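Local coordinates for protein transcriptional regulator nlh2 (PDB 4G3V) that probably regulates sigma54-dependent transcription, its GAF domain serving as the regulatory module and held here in an inactive state, at residues A[85-95]-A[109-119]. Residues are numbered along the deposited sequence; the frame is centred on the assembly and turned at random.
Sequences GIPLVIPNVKH and LTEKHALIAAP
Val93 and Leu115 meet in the tightly packed part of this contact. CG2 of Val93 lies 3.7 Å from CB of Leu115, and the two side chains cross at a slant. Along the CA-CB bond of Val93, CG1 is staggered between N and C (chi1 61°), which turns it to CD1 of Leu109, also 3.7 Å away. Ile77 of helix 76-84 and Phe99 add to the packing round Val93. Cutting Val93 back to an alanine would remove both methyls, and would probably open a gap between Leu109 and Leu115 and leave their side chains freer to shift. The backbone of Val93 is fixed too: its N donates a hydrogen bond to O of His113 at 3.1 Å.

Strand 88-90 runs antiparallel to strand 113-122 and forms an edge of the six-stranded GAF sheet within this chain. Leu88 with Ala117 and Ile90 with Leu115 are hydrogen-bonded pairs, and Val89 with Ile116 is the non-hydrogen-bonded pair between them. Val89 and Ile116 lie side by side, CG1 to CG1 at 4.2 Å, on the face packed by Leu142 of helix 139-162. Leu115 and Ala117 are on the other face, against helix 76-84.

The solvent side is looser. At Asn92, ND2 donates to O of Glu111 at 2.8 Å, with that oxygen close to the amide plane. One water bridges N of Asn92 and O of Lys112. The carboxylate of Glu111 is turned 77° from the plane of the His95 ring. CE1 of His95 is 3.7 Å from OE1 of Glu111, but the glutamate is poorly ordered. Lys94 reaches back along the 109-111 backbone. The main hydrogen bond of its NZ goes to O of Gly106; the one to O of Leu109 is weak.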
# COMPACT_ATOMS: atom_id res chain seq x y z
N GLY A 85 -7.99 15.28 5.25
CA GLY A 85 -7.00 14.24 5.10
C GLY A 85 -7.59 12.88 5.45
O GLY A 85 -6.89 11.99 5.92
N ILE A 86 -8.89 12.74 5.24
CA ILE A 86 -9.55 11.45 5.39
C ILE A 86 -10.36 11.14 4.14
O ILE A 86 -10.89 12.05 3.50
CB ILE A 86 -10.43 11.39 6.65
CG1 ILE A 86 -11.58 12.38 6.56
CG2 ILE A 86 -9.59 11.70 7.89
CD1 ILE A 86 -12.44 12.46 7.88
N PRO A 87 -10.45 9.85 3.79
CA PRO A 87 -11.11 9.53 2.51
C PRO A 87 -12.62 9.68 2.54
O PRO A 87 -13.25 9.66 3.63
CB PRO A 87 -10.73 8.07 2.26
CG PRO A 87 -10.27 7.53 3.54
CD PRO A 87 -9.91 8.67 4.46
N LEU A 88 -13.19 9.83 1.35
CA LEU A 88 -14.64 9.76 1.19
C LEU A 88 -15.00 8.70 0.14
O LEU A 88 -14.36 8.59 -0.91
CB LEU A 88 -15.21 11.12 0.79
CG LEU A 88 -15.45 12.07 1.97
CD1 LEU A 88 -15.76 13.48 1.47
CD2 LEU A 88 -16.59 11.55 2.85
N VAL A 89 -16.04 7.95 0.45
CA VAL A 89 -16.56 6.89 -0.41
C VAL A 89 -18.04 7.17 -0.60
O VAL A 89 -18.84 7.00 0.33
CB VAL A 89 -16.36 5.51 0.26
CG1 VAL A 89 -16.91 4.39 -0.61
CG2 VAL A 89 -14.89 5.31 0.59
N ILE A 90 -18.42 7.65 -1.79
CA ILE A 90 -19.78 8.15 -2.02
C ILE A 90 -20.50 7.34 -3.07
O ILE A 90 -20.26 7.51 -4.25
CB ILE A 90 -19.79 9.60 -2.55
CG1 ILE A 90 -18.94 10.51 -1.66
CG2 ILE A 90 -21.22 10.11 -2.66
CD1 ILE A 90 -19.47 10.68 -0.26
N PRO A 91 -21.40 6.45 -2.63
CA PRO A 91 -22.20 5.65 -3.56
C PRO A 91 -23.18 6.55 -4.31
O PRO A 91 -23.60 7.57 -3.76
CB PRO A 91 -22.97 4.69 -2.63
CG PRO A 91 -22.47 4.92 -1.26
CD PRO A 91 -21.82 6.25 -1.23
N ASN A 92 -23.52 6.18 -5.54
CA ASN A 92 -24.54 6.91 -6.29
C ASN A 92 -24.28 8.41 -6.25
O ASN A 92 -25.19 9.21 -5.95
CB ASN A 92 -25.91 6.59 -5.69
CG ASN A 92 -26.05 5.12 -5.30
OD1 ASN A 92 -26.31 4.79 -4.14
ND2 ASN A 92 -25.85 4.23 -6.27
N VAL A 93 -23.04 8.78 -6.57
CA VAL A 93 -22.55 10.14 -6.34
C VAL A 93 -23.34 11.14 -7.17
O VAL A 93 -23.47 12.31 -6.80
CB VAL A 93 -21.04 10.25 -6.65
CG1 VAL A 93 -20.74 9.92 -8.11
CG2 VAL A 93 -20.51 11.64 -6.30
N LYS A 94 -23.86 10.67 -8.30
CA LYS A 94 -24.61 11.49 -9.23
C LYS A 94 -25.68 12.27 -8.47
O LYS A 94 -25.96 13.44 -8.78
CB LYS A 94 -25.24 10.58 -10.29
CG LYS A 94 -25.86 11.27 -11.49
CD LYS A 94 -26.32 10.22 -12.50
CE LYS A 94 -27.21 10.81 -13.60
NZ LYS A 94 -26.48 11.80 -14.43
N HIS A 95 -26.26 11.64 -7.44
CA HIS A 95 -27.41 12.21 -6.73
C HIS A 95 -27.08 12.67 -5.32
O HIS A 95 -27.98 12.89 -4.50
CB HIS A 95 -28.54 11.19 -6.67
CG HIS A 95 -29.07 10.81 -8.02
ND1 HIS A 95 -28.73 9.63 -8.65
CD2 HIS A 95 -29.90 11.46 -8.87
CE1 HIS A 95 -29.34 9.57 -9.82
NE2 HIS A 95 -30.05 10.67 -9.98
N LEU A 109 -22.23 10.28 -15.80
CA LEU A 109 -22.32 9.18 -14.85
C LEU A 109 -23.71 8.55 -14.85
O LEU A 109 -24.70 9.22 -15.14
CB LEU A 109 -22.02 9.67 -13.44
CG LEU A 109 -20.67 10.34 -13.20
CD1 LEU A 109 -20.50 10.70 -11.73
CD2 LEU A 109 -19.55 9.42 -13.66
N THR A 110 -23.77 7.26 -14.54
CA THR A 110 -25.03 6.58 -14.25
C THR A 110 -25.29 6.65 -12.75
O THR A 110 -24.47 7.17 -12.00
CB THR A 110 -24.98 5.09 -14.61
OG1 THR A 110 -24.21 4.38 -13.64
CG2 THR A 110 -24.38 4.88 -16.00
N GLU A 111 -26.42 6.12 -12.31
CA GLU A 111 -26.75 6.13 -10.90
C GLU A 111 -25.91 5.13 -10.11
O GLU A 111 -25.85 5.18 -8.88
CB GLU A 111 -28.24 5.84 -10.69
CG GLU A 111 -28.68 5.94 -9.23
CD GLU A 111 -30.18 5.86 -9.07
OE1 GLU A 111 -30.91 6.28 -10.01
OE2 GLU A 111 -30.64 5.38 -8.01
N LYS A 112 -25.24 4.22 -10.82
CA LYS A 112 -24.43 3.19 -10.16
C LYS A 112 -23.01 3.68 -9.86
O LYS A 112 -22.30 3.06 -9.06
CB LYS A 112 -24.39 1.92 -11.00
CG LYS A 112 -25.78 1.38 -11.31
CD LYS A 112 -25.81 -0.15 -11.31
CE LYS A 112 -25.03 -0.73 -12.48
NZ LYS A 112 -25.33 -2.19 -12.65
N HIS A 113 -22.60 4.77 -10.49
CA HIS A 113 -21.24 5.28 -10.27
C HIS A 113 -21.05 5.75 -8.84
O HIS A 113 -21.87 6.50 -8.30
CB HIS A 113 -20.92 6.44 -11.21
CG HIS A 113 -20.42 6.01 -12.55
ND1 HIS A 113 -21.25 5.88 -13.64
CD2 HIS A 113 -19.18 5.66 -12.97
CE1 HIS A 113 -20.54 5.47 -14.68
NE2 HIS A 113 -19.28 5.34 -14.30
N ALA A 114 -19.95 5.32 -8.23
CA ALA A 114 -19.51 5.87 -6.96
C ALA A 114 -18.28 6.74 -7.17
O ALA A 114 -17.56 6.60 -8.17
CB ALA A 114 -19.20 4.77 -5.97
N LEU A 115 -18.04 7.64 -6.23
CA LEU A 115 -16.83 8.44 -6.20
C LEU A 115 -16.01 8.00 -4.99
O LEU A 115 -16.54 7.93 -3.88
CB LEU A 115 -17.19 9.93 -6.10
CG LEU A 115 -16.06 10.96 -6.19
CD1 LEU A 115 -16.61 12.36 -6.40
CD2 LEU A 115 -15.20 10.93 -4.96
N ILE A 116 -14.75 7.66 -5.20
CA ILE A 116 -13.85 7.40 -4.08
C ILE A 116 -12.68 8.36 -4.18
O ILE A 116 -12.01 8.42 -5.21
CB ILE A 116 -13.31 5.97 -4.07
CG1 ILE A 116 -14.46 4.97 -3.94
CG2 ILE A 116 -12.30 5.77 -2.93
CD1 ILE A 116 -14.03 3.53 -4.08
N ALA A 117 -12.44 9.11 -3.11
CA ALA A 117 -11.36 10.08 -3.09
C ALA A 117 -10.51 9.81 -1.86
O ALA A 117 -11.04 9.70 -0.73
CB ALA A 117 -11.92 11.49 -3.08
N ALA A 118 -9.20 9.67 -2.07
CA ALA A 118 -8.28 9.35 -0.98
C ALA A 118 -7.13 10.34 -0.96
O ALA A 118 -6.63 10.76 -2.02
CB ALA A 118 -7.75 7.94 -1.13
N PRO A 119 -6.69 10.69 0.24
CA PRO A 119 -5.61 11.67 0.37
C PRO A 119 -4.25 11.06 0.00
O PRO A 119 -4.03 9.85 0.14
CB PRO A 119 -5.64 12.05 1.85
CG PRO A 119 -6.18 10.85 2.52
CD PRO A 119 -7.13 10.18 1.55
O HOH W 1 -22.50 3.60 -6.29